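Local coordinates for polyphosphate kinase (Porphyromonas gingivalis, PDB 2O8R) that catalyses the reversible transfer of phosphate between ATP and inorganic polyphosphate chains, probably through a phosphohistidine intermediate and with magnesium as cofactor, at the interface of chains A and B. Numbering follows the deposited sequence. Chains: chain A/B, Polyphosphate kinase.

The interface of chains A and B. Residues chain A 141-142, 144; chain B 156, 158.
A:Pro141 lies against the aromatic ring of B:Phe156, its CB set over the middle of one face, 4.0 Å from the ring centroid, in a CH-pi contact. The proline CA packs beside it, 3.8 Å from B:Phe156 CG, where the ring joins its side chain. With CG anti to the backbone N (chi1 -167°), the ring reaches the proline, and a steep chi2 turns its face to it. B:Arg158 runs past the adjoining, carbonyl side of A:Pro141. Its NH1 gives a weak hydrogen bond to the backbone carbonyl O of A:Pro141 (3.3 Å, 141° at the hydrogen), and its CG and CD methylenes pass near the same oxygen. A bend at chi3 (47°) turns the guanidinium back toward this carbonyl. One face of that group is capped off-centre, toward its rim, by the A:Leu142 methyl CD2, which lies 3.6 Å from CZ. A:Tyr144 is more peripheral: its phenol OH approaches the arginine CD at 4.0 Å, with the ring steeply inclined to the guanidinium plane. Within chain B, the arginine CG lies at the phenyl edge, in its plane, and the two residues meet adjoining sides of the proline. Chain A contributes the 3-10 turn 140-142, directly after helix 125-139, and the loop beyond it; chain B contributes a loop preceding strand 163-169. The two copies are not exactly two-fold related and may not form the biological dimer; the patch centre lies about 44 Å from the predicted phosphohistidine A:His439.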
loop_
_atom_site.group_PDB
_atom_site.type_symbol
_atom_site.label_atom_id
_atom_site.label_comp_id
_atom_site.label_asym_id
_atom_site.label_seq_id
_atom_site.Cartn_x
_atom_site.Cartn_y
_atom_site.Cartn_z
ATOM N N PRO A 141 -13.574 14.321 -15.819
ATOM C CA PRO A 141 -13.228 13.001 -16.391
ATOM C C PRO A 141 -13.398 11.815 -15.434
ATOM O O PRO A 141 -13.381 10.673 -15.877
ATOM C CB PRO A 141 -11.746 13.143 -16.763
ATOM C CG PRO A 141 -11.485 14.618 -16.824
ATOM C CD PRO A 141 -12.455 15.285 -15.912
ATOM N N LEU A 142 -13.563 12.085 -14.141
ATOM C CA LEU A 142 -13.692 11.026 -13.147
ATOM C C LEU A 142 -15.145 10.860 -12.667
ATOM O O LEU A 142 -15.435 10.120 -11.731
ATOM C CB LEU A 142 -12.752 11.305 -11.967
ATOM C CG LEU A 142 -11.230 11.387 -12.190
ATOM C CD1 LEU A 142 -10.502 11.529 -10.859
ATOM C CD2 LEU A 142 -10.714 10.166 -12.926
ATOM N N TYR A 144 -19.315 9.915 -13.199
ATOM C CA TYR A 144 -20.230 9.044 -13.910
ATOM C C TYR A 144 -21.642 9.534 -13.634
ATOM O O TYR A 144 -22.258 9.103 -12.666
ATOM C CB TYR A 144 -20.089 7.618 -13.424
ATOM C CG TYR A 144 -18.749 7.016 -13.704
ATOM C CD1 TYR A 144 -18.531 6.268 -14.843
ATOM C CD2 TYR A 144 -17.697 7.166 -12.805
ATOM C CE1 TYR A 144 -17.288 5.688 -15.094
ATOM C CE2 TYR A 144 -16.457 6.597 -13.043
ATOM C CZ TYR A 144 -16.257 5.862 -14.184
ATOM O OH TYR A 144 -15.019 5.318 -14.418
ATOM N N PHE B 156 -18.146 11.944 -19.867
ATOM C CA PHE B 156 -16.803 11.722 -20.353
ATOM C C PHE B 156 -16.537 10.245 -20.608
ATOM O O PHE B 156 -17.047 9.381 -19.898
ATOM C CB PHE B 156 -15.787 12.274 -19.356
ATOM C CG PHE B 156 -14.389 12.383 -19.907
ATOM C CD1 PHE B 156 -13.974 13.533 -20.565
ATOM C CD2 PHE B 156 -13.482 11.333 -19.768
ATOM C CE1 PHE B 156 -12.678 13.631 -21.077
ATOM C CE2 PHE B 156 -12.185 11.424 -20.283
ATOM C CZ PHE B 156 -11.782 12.567 -20.936
ATOM N N ARG B 158 -13.281 7.848 -20.699
ATOM C CA ARG B 158 -11.866 7.751 -20.361
ATOM C C ARG B 158 -11.137 6.876 -21.351
ATOM O O ARG B 158 -11.658 5.852 -21.780
ATOM C CB ARG B 158 -11.700 7.230 -18.933
ATOM C CG ARG B 158 -12.529 8.075 -17.958
ATOM C CD ARG B 158 -12.507 7.610 -16.511
ATOM N NE ARG B 158 -11.164 7.309 -16.000
ATOM C CZ ARG B 158 -10.170 8.187 -15.858
ATOM N NH1 ARG B 158 -10.325 9.457 -16.208
ATOM N NH2 ARG B 158 -9.000 7.788 -15.378
#